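Long-range contacts in galactan 1,3-beta-galactosidase (Phanerochaete chrysosporium, PDB 7BYS), which probably releases galactose units from the beta-1,3-galactan main chain of arabinogalactans, working inward from its end: residues D134-S139 with D157-F162; T185-G190 with Y240-F245; G257-P262 with R269-P274. One frame throughout, in Å; residues are numbered along the deposited sequence.

Interaction 1: D134-S139 with D157-F162; sequences DSRDES and DNNQNF
A type I' beta turn, Asp-157 to Gln-160, joins the two middle strands of the four-stranded sheet 138-181 and packs on the loop that enters its first strand, a loop carrying Asp-137 of the galactose-binding site. Asp-134 OD2 is the polar centre. Its CG lies beside the backbone N (chi1 -73°), which carries the carboxylate toward the turn, and OD2 offers its anti lone pair to Asn-158 N at 2.9 Å. The same oxygen receives Arg-136 NH1 at 3.0 Å, but from above the carboxylate plane, so the two donors reach it from different directions and the second forms a salt bridge within 134-139. Asp-134 OD1 is taken by Lys-129.

Arg-136 runs extended from CG to NE, crossing Asn-159 at about a right angle, and its CD lies 3.5 Å from Asn-159 OD1. Its NH1 passes 3.6 Å from Asn-158 CA, while NH2 bonds to Tyr-105 O, fixing the rotation of the guanidinium. Three waters bridge the two segments. One, in the guanidinium plane, accepts from Arg-136 NH1 and Asn-159 N and donates to Asn-159 OD1; a second accepts from Asp-137 N and donates to that same OD1. A third accepts from Asp-134 N and donates to Asp-157 OD1, 2.5 Å away. The turn is tightened from within by Gln-160 N to Asp-157 O, and Asn-161 ND2 grips Asp-157 OD2 at 2.8 Å.

With two N-H donors on one oxygen and a lysine on the other, Asp-134 is likely to remain ionised. One carboxylate oxygen thus serves both an internal salt bridge and the turn's backbone N-H, the one direct hydrogen bond between the segments, whereas the backbone N of Asp-137 is reached through water.

Interaction 2: T185-G190 with Y240-F245; sequences TLEAPG and YSQNAF
Between the first strands of two successive sheets, beside the galactose-binding residue Gln-242, a corner at Ala-188 meets strand 242-249. Asn-243 makes the principal bond. With CG anti to the backbone N (chi1 -167°), its ND2 reaches Ala-188 O at 3.0 Å along a nearly straight N-H (162°) lying in the amide plane; ND2 also bonds to Asp-246 OD2. The Ala-188 methyl points into the opposing strand, its CB 3.3 Å from Asn-243 O and 3.7 Å from Gln-242 CG.

In the five-bladed beta-propeller of family 43 hydrolases such a seam is where neighbouring blades meet, and here no backbone ladder spans it. An alanine in place of Asn-243 would remove the amide, depriving Ala-188 O of this donor, and would probably loosen the hold of the strand on the corner.

Gln-242 extends fully, crossing Glu-187 at about a right angle, yet its NE2 makes just a weak bond to Glu-187 OE2 at 3.4 Å. Firmer partners hold the amide from outside: Trp-260 NE1 on OE1 and Ser-203 OG on NE2. Further along, one water donates to both Pro-189 O and Ala-244 O, linking two carbonyls that could not bond directly.

Interaction 3: G257-P262 with R269-P274; sequences GDRWRP and RYIWYP
Four backbone hydrogen bonds form the first shell. Gly-257 and Ile-271 make one antiparallel hydrogen-bonded pair, with Gly-257 N to Ile-271 O at 2.8 Å and Ile-271 N returning to Gly-257 O. Arg-259 and Arg-269 make the next: Arg-259 N points almost straight at Arg-269 O (2.9 Å, 174°), and Arg-269 N meets Arg-259 O on a lone pair. Between them Asp-258 and Tyr-270 are a non-hydrogen-bonded pair, where Asp-258 CA makes a CH...O contact to Arg-269 O at 3.5 Å.

On the face carrying Arg-259 and Ile-271, the arginine leaves its backbone with CG anti to N and then bends at chi3 (-62°), bringing its guanidinium back over the isoleucine. Ile-271 CD1 sits over the centre of one guanidinium face, 3.5 Å from CZ. Arg-269 starts beside Arg-259, their CB atoms 4.2 Å apart, but bends at chi2 so that its end leads away.

On the other face Asp-258 and Tyr-270 run side by side, OD1 4.1 Å from Tyr-270 CD1. A water donates to Asp-258 OD1 and Arg-269 O; another joins Gly-257 O to Trp-272 NE1, lying in the indole plane.

The second shell fixes these groups. Arg-259 NE and NH2 are held by the carbonyls of Tyr-240 and Trp-239, which set the guanidinium flat against Ile-271. Gly-21 N binds Asp-258 OD2, the Tyr-270 hydroxyl meets Ile-17 O and Ala-19 N, and Trp-9 makes a T-shaped stack with Trp-272, so the N-terminal part of the chain covers this face.

The arrangement is a twisted antiparallel beta hairpin, the middle pair of strands in a four-stranded blade of the beta-propeller.

Overall arrangement
Interaction 1 lies at the surface, whereas interactions 2 and 3 are buried, and the chemistry follows: a charged, water-bridged seam outside, an amide and a methyl between two sheets, then a regular backbone ladder within one sheet. Interactions 1 and 2 meet where Asp-137 OD2 receives Ala-188 N, and again where Gln-160 O faces Thr-185 N, so a loop of one blade is tied to the opening of the next. Interaction 3 and the 240-245 half of interaction 2 share a sheet, strand 242-249 pairing with 252-259 through Gln-242 O and Asp-258 N. Interactions 1 and 3 do not touch, their centres about 21 Å apart; interaction 2 bridges them.

Interaction 1: D134-S139 with D157-F162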
loop_
_atom_site.group_PDB
_atom_site.type_symbol
_atom_site.label_atom_id
_atom_site.label_comp_id
_atom_site.label_asym_id
_atom_site.label_seq_id
_atom_site.Cartn_x
_atom_site.Cartn_y
_atom_site.Cartn_z
ATOM N N ASP A 134 8.847 22.887 8.078
ATOM C CA ASP A 134 8.814 21.880 7.028
ATOM C C ASP A 134 7.577 21.007 7.151
ATOM O O ASP A 134 7.120 20.669 8.249
ATOM C CB ASP A 134 10.000 20.926 7.176
ATOM C CG ASP A 134 11.320 21.545 6.786
ATOM O OD1 ASP A 134 11.347 22.716 6.335
ATOM O OD2 ASP A 134 12.344 20.837 6.937
ATOM N N SER A 135 7.072 20.595 5.997
ATOM C CA SER A 135 6.104 19.508 5.919
ATOM C C SER A 135 6.456 18.677 4.698
ATOM O O SER A 135 6.496 19.201 3.580
ATOM C CB SER A 135 4.682 20.063 5.807
ATOM O OG SER A 135 3.723 19.018 5.723
ATOM N N ARG A 136 6.712 17.384 4.909
ATOM C CA ARG A 136 6.974 16.482 3.795
ATOM C C ARG A 136 5.849 15.454 3.707
ATOM O O ARG A 136 4.729 15.830 3.355
ATOM C CB ARG A 136 8.398 15.915 3.851
ATOM C CG ARG A 136 9.422 16.970 3.466
ATOM C CD ARG A 136 10.846 16.433 3.487
ATOM N NE ARG A 136 11.812 17.436 3.046
ATOM C CZ ARG A 136 12.332 18.376 3.830
ATOM N NH1 ARG A 136 11.978 18.482 5.102
ATOM N NH2 ARG A 136 13.204 19.242 3.322
ATOM N N ASP A 137 6.076 14.184 4.051
ATOM C CA ASP A 137 4.947 13.252 4.082
ATOM C C ASP A 137 3.884 13.798 5.027
ATOM O O ASP A 137 4.195 14.293 6.116
ATOM C CB ASP A 137 5.381 11.901 4.647
ATOM C CG ASP A 137 6.054 11.004 3.633
ATOM O OD1 ASP A 137 6.402 11.457 2.532
ATOM O OD2 ASP A 137 6.270 9.833 3.980
ATOM N N GLU A 138 2.625 13.711 4.612
ATOM C CA GLU A 138 1.543 14.257 5.419
ATOM C C GLU A 138 0.296 13.407 5.252
ATOM O O GLU A 138 0.182 12.603 4.321
ATOM C CB GLU A 138 1.250 15.733 5.089
ATOM C CG GLU A 138 1.062 16.072 3.606
ATOM C CD GLU A 138 -0.080 15.321 2.930
ATOM O OE1 GLU A 138 0.171 14.733 1.870
ATOM O OE2 GLU A 138 -1.221 15.291 3.459
ATOM N N SER A 139 -0.650 13.617 6.160
ATOM C CA SER A 139 -2.016 13.186 5.942
ATOM C C SER A 139 -2.941 14.218 6.573
ATOM O O SER A 139 -2.499 15.131 7.282
ATOM C CB SER A 139 -2.241 11.774 6.496
ATOM O OG SER A 139 -3.558 11.319 6.239
ATOM N N ASP A 157 10.653 19.439 10.277
ATOM C CA ASP A 157 12.032 19.684 10.709
ATOM C C ASP A 157 13.007 18.666 10.107
ATOM O O ASP A 157 13.642 17.873 10.804
ATOM C CB ASP A 157 12.130 19.778 12.238
ATOM C CG ASP A 157 11.167 20.812 12.826
ATOM O OD1 ASP A 157 10.991 21.880 12.211
ATOM O OD2 ASP A 157 10.562 20.546 13.883
ATOM N N ASN A 158 13.096 18.691 8.775
ATOM C CA ASN A 158 13.979 17.789 8.029
ATOM C C ASN A 158 13.683 16.329 8.363
ATOM O O ASN A 158 14.586 15.511 8.527
ATOM C CB ASN A 158 15.458 18.134 8.237
ATOM C CG ASN A 158 15.841 19.465 7.615
ATOM O OD1 ASN A 158 15.192 19.941 6.682
ATOM N ND2 ASN A 158 16.904 20.072 8.127
ATOM N N ASN A 159 12.394 16.008 8.482
ATOM C CA ASN A 159 11.842 14.688 8.781
ATOM C C ASN A 159 12.078 14.228 10.218
ATOM O O ASN A 159 11.637 13.136 10.578
ATOM C CB ASN A 159 12.286 13.597 7.791
ATOM C CG ASN A 159 11.588 13.706 6.440
ATOM O OD1 ASN A 159 10.568 14.378 6.299
ATOM N ND2 ASN A 159 12.126 13.017 5.446
ATOM N N GLN A 160 12.720 15.035 11.063
ATOM C CA GLN A 160 13.099 14.551 12.386
ATOM C C GLN A 160 11.955 14.578 13.394
ATOM O O GLN A 160 11.899 13.710 14.267
ATOM C CB GLN A 160 14.283 15.349 12.934
ATOM C CG GLN A 160 15.507 15.302 12.038
ATOM C CD GLN A 160 15.875 13.880 11.668
ATOM O OE1 GLN A 160 16.319 13.099 12.518
ATOM N NE2 GLN A 160 15.657 13.521 10.406
ATOM N N ASN A 161 11.044 15.542 13.301
ATOM C CA ASN A 161 10.029 15.770 14.321
ATOM C C ASN A 161 8.660 15.596 13.686
ATOM O O ASN A 161 8.339 16.279 12.706
ATOM C CB ASN A 161 10.146 17.181 14.912
ATOM C CG ASN A 161 11.528 17.463 15.484
ATOM O OD1 ASN A 161 12.219 16.559 15.951
ATOM N ND2 ASN A 161 11.937 18.725 15.438
ATOM N N PHE A 162 7.857 14.706 14.253
ATOM C CA PHE A 162 6.534 14.421 13.719
ATOM C C PHE A 162 5.492 15.279 14.421
ATOM O O PHE A 162 5.430 15.307 15.656
ATOM C CB PHE A 162 6.170 12.947 13.903
ATOM C CG PHE A 162 4.868 12.605 13.269
ATOM C CD1 PHE A 162 4.786 12.459 11.893
ATOM C CD2 PHE A 162 3.714 12.495 14.027
ATOM C CE1 PHE A 162 3.565 12.180 11.288
ATOM C CE2 PHE A 162 2.496 12.230 13.432
ATOM C CZ PHE A 162 2.424 12.076 12.068
HETATM O O HOH W 1 11.075 22.799 9.855
HETATM O O HOH W 2 10.110 17.037 6.854
HETATM O O HOH W 3 8.589 12.820 4.927
#

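Interaction 2: T185-G190 with Y240-F245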
loop_
_atom_site.group_PDB
_atom_site.type_symbol
_atom_site.label_atom_id
_atom_site.label_comp_id
_atom_site.label_asym_id
_atom_site.label_seq_id
_atom_site.Cartn_x
_atom_site.Cartn_y
_atom_site.Cartn_z
ATOM N N THR A 185 11.386 10.676 13.697
ATOM C CA THR A 185 11.671 10.271 12.312
ATOM C C THR A 185 10.543 9.436 11.712
ATOM O O THR A 185 10.757 8.353 11.159
ATOM C CB THR A 185 13.037 9.581 12.145
ATOM O OG1 THR A 185 13.050 8.313 12.822
ATOM C CG2 THR A 185 14.174 10.478 12.655
ATOM N N LEU A 186 9.332 9.956 11.823
ATOM C CA LEU A 186 8.151 9.266 11.327
ATOM C C LEU A 186 7.675 9.907 10.036
ATOM O O LEU A 186 7.721 11.132 9.877
ATOM C CB LEU A 186 7.016 9.299 12.356
ATOM C CG LEU A 186 7.261 8.545 13.670
ATOM C CD1 LEU A 186 6.184 8.864 14.676
ATOM C CD2 LEU A 186 7.369 7.043 13.435
ATOM N N GLU A 187 7.188 9.077 9.122
ATOM C CA GLU A 187 6.550 9.599 7.921
ATOM C C GLU A 187 5.383 8.689 7.547
ATOM O O GLU A 187 4.943 7.849 8.340
ATOM C CB GLU A 187 7.569 9.880 6.811
ATOM C CG GLU A 187 8.252 8.645 6.271
ATOM C CD GLU A 187 9.247 8.978 5.160
ATOM O OE1 GLU A 187 9.500 10.175 4.902
ATOM O OE2 GLU A 187 9.780 8.039 4.536
ATOM N N ALA A 188 4.838 8.901 6.346
ATOM C CA ALA A 188 3.683 8.155 5.847
ATOM C C ALA A 188 2.582 7.971 6.897
ATOM O O ALA A 188 2.142 6.836 7.164
ATOM C CB ALA A 188 4.151 6.807 5.290
ATOM N N PRO A 189 2.106 9.045 7.521
ATOM C CA PRO A 189 1.151 8.892 8.619
ATOM C C PRO A 189 -0.276 8.676 8.137
ATOM O O PRO A 189 -0.663 9.062 7.034
ATOM C CB PRO A 189 1.237 10.243 9.342
ATOM C CG PRO A 189 1.545 11.218 8.232
ATOM C CD PRO A 189 2.499 10.458 7.334
ATOM N N GLY A 190 -1.066 8.078 9.024
ATOM C CA GLY A 190 -2.515 8.159 8.948
ATOM C C GLY A 190 -3.095 7.912 10.320
ATOM O O GLY A 190 -2.468 7.253 11.155
ATOM N N TYR A 240 6.598 -5.771 2.906
ATOM C CA TYR A 240 7.099 -4.921 1.822
ATOM C C TYR A 240 6.060 -3.879 1.383
ATOM O O TYR A 240 5.456 -3.954 0.306
ATOM C CB TYR A 240 7.620 -5.756 0.647
ATOM C CG TYR A 240 8.601 -5.033 -0.249
ATOM C CD1 TYR A 240 8.501 -3.664 -0.511
ATOM C CD2 TYR A 240 9.642 -5.733 -0.841
ATOM C CE1 TYR A 240 9.431 -3.018 -1.347
ATOM C CE2 TYR A 240 10.550 -5.115 -1.645
ATOM C CZ TYR A 240 10.450 -3.778 -1.907
ATOM O OH TYR A 240 11.392 -3.212 -2.716
ATOM N N SER A 241 5.882 -2.875 2.243
ATOM C CA SER A 241 4.954 -1.796 1.931
ATOM C C SER A 241 5.236 -0.617 2.846
ATOM O O SER A 241 6.056 -0.691 3.768
ATOM C CB SER A 241 3.497 -2.265 2.030
ATOM O OG SER A 241 3.085 -2.363 3.383
ATOM N N GLN A 242 4.537 0.480 2.568
ATOM C CA GLN A 242 4.604 1.696 3.365
ATOM C C GLN A 242 3.198 2.258 3.471
ATOM O O GLN A 242 2.483 2.339 2.466
ATOM C CB GLN A 242 5.510 2.739 2.710
ATOM C CG GLN A 242 5.705 3.976 3.579
ATOM C CD GLN A 242 6.569 5.024 2.924
ATOM O OE1 GLN A 242 6.597 5.152 1.704
ATOM N NE2 GLN A 242 7.299 5.784 3.741
ATOM N N ASN A 243 2.813 2.649 4.687
ATOM C CA ASN A 243 1.468 3.151 4.943
ATOM C C ASN A 243 1.098 4.271 3.979
ATOM O O ASN A 243 1.928 5.115 3.625
ATOM C CB ASN A 243 1.408 3.690 6.371
ATOM C CG ASN A 243 -0.006 3.936 6.829
ATOM O OD1 ASN A 243 -0.867 3.074 6.692
ATOM N ND2 ASN A 243 -0.256 5.107 7.392
ATOM N N ALA A 244 -0.180 4.282 3.580
ATOM C CA ALA A 244 -0.740 5.351 2.752
ATOM C C ALA A 244 -2.047 5.873 3.345
ATOM O O ALA A 244 -2.239 7.091 3.469
ATOM C CB ALA A 244 -0.985 4.892 1.315
ATOM N N PHE A 245 -2.947 4.973 3.742
ATOM C CA PHE A 245 -4.240 5.388 4.272
ATOM C C PHE A 245 -4.790 4.274 5.144
ATOM O O PHE A 245 -4.629 3.091 4.821
ATOM C CB PHE A 245 -5.252 5.725 3.162
ATOM C CG PHE A 245 -6.363 6.626 3.632
ATOM C CD1 PHE A 245 -6.198 8.011 3.659
ATOM C CD2 PHE A 245 -7.556 6.085 4.098
ATOM C CE1 PHE A 245 -7.213 8.841 4.126
ATOM C CE2 PHE A 245 -8.571 6.911 4.567
ATOM C CZ PHE A 245 -8.398 8.282 4.577
HETATM O O HOH W 4 -2.999 8.638 5.670
#

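Interaction 3: G257-P262 with R269-P274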
loop_
_atom_site.group_PDB
_atom_site.type_symbol
_atom_site.label_atom_id
_atom_site.label_comp_id
_atom_site.label_asym_id
_atom_site.label_seq_id
_atom_site.Cartn_x
_atom_site.Cartn_y
_atom_site.Cartn_z
ATOM N N GLY A 257 -1.471 0.395 1.899
ATOM C CA GLY A 257 -0.094 0.785 1.708
ATOM C C GLY A 257 0.309 0.744 0.242
ATOM O O GLY A 257 -0.411 0.222 -0.624
ATOM N N ASP A 258 1.486 1.299 -0.023
ATOM C CA ASP A 258 2.118 1.272 -1.342
ATOM C C ASP A 258 3.349 0.383 -1.285
ATOM O O ASP A 258 4.103 0.419 -0.309
ATOM C CB ASP A 258 2.611 2.674 -1.734
ATOM C CG ASP A 258 1.480 3.657 -1.962
ATOM O OD1 ASP A 258 0.743 3.487 -2.951
ATOM O OD2 ASP A 258 1.341 4.592 -1.152
ATOM N N ARG A 259 3.571 -0.403 -2.343
ATOM C CA ARG A 259 4.856 -1.075 -2.550
ATOM C C ARG A 259 5.561 -0.272 -3.635
ATOM O O ARG A 259 5.275 -0.433 -4.825
ATOM C CB ARG A 259 4.687 -2.538 -2.955
ATOM C CG ARG A 259 6.029 -3.208 -3.290
ATOM C CD ARG A 259 5.872 -4.711 -3.475
ATOM N NE ARG A 259 5.413 -5.312 -2.231
ATOM C CZ ARG A 259 4.687 -6.418 -2.130
ATOM N NH1 ARG A 259 4.305 -7.094 -3.219
ATOM N NH2 ARG A 259 4.316 -6.838 -0.931
ATOM N N TRP A 260 6.453 0.623 -3.218
ATOM C CA TRP A 260 7.113 1.518 -4.158
ATOM C C TRP A 260 8.157 0.752 -4.949
ATOM O O TRP A 260 8.970 0.011 -4.381
ATOM C CB TRP A 260 7.795 2.649 -3.395
ATOM C CG TRP A 260 6.843 3.532 -2.657
ATOM C CD1 TRP A 260 6.772 3.697 -1.310
ATOM C CD2 TRP A 260 5.842 4.386 -3.228
ATOM N NE1 TRP A 260 5.774 4.586 -0.997
ATOM C CE2 TRP A 260 5.195 5.035 -2.156
ATOM C CE3 TRP A 260 5.436 4.672 -4.538
ATOM C CZ2 TRP A 260 4.158 5.946 -2.347
ATOM C CZ3 TRP A 260 4.407 5.584 -4.728
ATOM C CH2 TRP A 260 3.782 6.211 -3.636
ATOM N N ARG A 261 8.153 0.946 -6.261
ATOM C CA ARG A 261 9.133 0.314 -7.141
ATOM C C ARG A 261 9.879 1.433 -7.856
ATOM O O ARG A 261 9.453 1.882 -8.929
ATOM C CB ARG A 261 8.422 -0.602 -8.127
ATOM C CG ARG A 261 9.387 -1.476 -8.862
ATOM C CD ARG A 261 8.666 -2.473 -9.684
ATOM N NE ARG A 261 9.625 -3.285 -10.413
ATOM C CZ ARG A 261 9.275 -4.320 -11.154
ATOM N NH1 ARG A 261 7.994 -4.644 -11.243
ATOM N NH2 ARG A 261 10.199 -5.023 -11.797
ATOM N N PRO A 262 10.989 1.927 -7.289
ATOM C CA PRO A 262 11.637 3.129 -7.856
ATOM C C PRO A 262 12.033 3.025 -9.321
ATOM O O PRO A 262 11.948 4.034 -10.032
ATOM C CB PRO A 262 12.862 3.340 -6.953
ATOM C CG PRO A 262 12.517 2.664 -5.683
ATOM C CD PRO A 262 11.630 1.492 -6.036
ATOM N N ARG A 269 2.808 -1.212 -6.418
ATOM C CA ARG A 269 1.613 -2.004 -6.152
ATOM C C ARG A 269 0.878 -1.478 -4.926
ATOM O O ARG A 269 1.385 -0.640 -4.173
ATOM C CB ARG A 269 1.954 -3.500 -5.988
ATOM C CG ARG A 269 2.546 -4.175 -7.245
ATOM C CD ARG A 269 1.718 -3.918 -8.503
ATOM N NE ARG A 269 2.238 -4.666 -9.653
ATOM C CZ ARG A 269 2.058 -4.311 -10.918
ATOM N NH1 ARG A 269 1.378 -3.221 -11.219
ATOM N NH2 ARG A 269 2.581 -5.057 -11.894
ATOM N N TYR A 270 -0.346 -1.968 -4.747
ATOM C CA TYR A 270 -1.212 -1.574 -3.650
ATOM C C TYR A 270 -1.303 -2.755 -2.700
ATOM O O TYR A 270 -1.732 -3.849 -3.096
ATOM C CB TYR A 270 -2.586 -1.178 -4.199
ATOM C CG TYR A 270 -2.451 -0.112 -5.265
ATOM C CD1 TYR A 270 -2.047 1.179 -4.938
ATOM C CD2 TYR A 270 -2.689 -0.408 -6.607
ATOM C CE1 TYR A 270 -1.892 2.147 -5.908
ATOM C CE2 TYR A 270 -2.525 0.559 -7.595
ATOM C CZ TYR A 270 -2.133 1.833 -7.239
ATOM O OH TYR A 270 -1.963 2.800 -8.218
ATOM N N ILE A 271 -0.857 -2.541 -1.469
ATOM C CA ILE A 271 -0.799 -3.568 -0.446
ATOM C C ILE A 271 -1.884 -3.200 0.556
ATOM O O ILE A 271 -1.703 -2.301 1.386
ATOM C CB ILE A 271 0.594 -3.627 0.197
ATOM C CG1 ILE A 271 1.719 -3.741 -0.865
ATOM C CG2 ILE A 271 0.671 -4.776 1.190
ATOM C CD1 ILE A 271 1.544 -4.853 -1.888
ATOM N N TRP A 272 -3.033 -3.860 0.448
ATOM C CA TRP A 272 -4.169 -3.625 1.335
ATOM C C TRP A 272 -4.441 -4.891 2.130
ATOM O O TRP A 272 -4.607 -5.969 1.543
ATOM C CB TRP A 272 -5.437 -3.299 0.557
ATOM C CG TRP A 272 -5.488 -1.982 -0.151
ATOM C CD1 TRP A 272 -4.459 -1.129 -0.429
ATOM C CD2 TRP A 272 -6.657 -1.403 -0.715
ATOM N NE1 TRP A 272 -4.929 -0.039 -1.134
ATOM C CE2 TRP A 272 -6.281 -0.186 -1.312
ATOM C CE3 TRP A 272 -7.999 -1.793 -0.758
ATOM C CZ2 TRP A 272 -7.204 0.645 -1.944
ATOM C CZ3 TRP A 272 -8.909 -0.966 -1.379
ATOM C CH2 TRP A 272 -8.510 0.228 -1.975
ATOM N N TYR A 273 -4.499 -4.759 3.452
ATOM C CA TYR A 273 -4.774 -5.877 4.340
ATOM C C TYR A 273 -5.738 -5.436 5.430
ATOM O O TYR A 273 -5.760 -4.257 5.808
ATOM C CB TYR A 273 -3.493 -6.352 5.031
ATOM C CG TYR A 273 -2.491 -7.040 4.144
ATOM C CD1 TYR A 273 -2.841 -8.151 3.390
ATOM C CD2 TYR A 273 -1.173 -6.584 4.069
ATOM C CE1 TYR A 273 -1.901 -8.802 2.586
ATOM C CE2 TYR A 273 -0.232 -7.225 3.279
ATOM C CZ TYR A 273 -0.600 -8.320 2.527
ATOM O OH TYR A 273 0.357 -8.935 1.737
ATOM N N PRO A 274 -6.517 -6.362 5.980
ATOM C CA PRO A 274 -7.275 -6.038 7.191
ATOM C C PRO A 274 -6.325 -5.624 8.306
ATOM O O PRO A 274 -5.236 -6.177 8.461
ATOM C CB PRO A 274 -7.996 -7.354 7.531
ATOM C CG PRO A 274 -7.970 -8.166 6.240
ATOM C CD PRO A 274 -6.665 -7.773 5.589
HETATM O O HOH W 5 -2.783 1.789 -1.275
HETATM O O HOH W 6 1.753 2.078 -4.953
HETATM O O HOH W 7 2.815 -8.263 0.758
#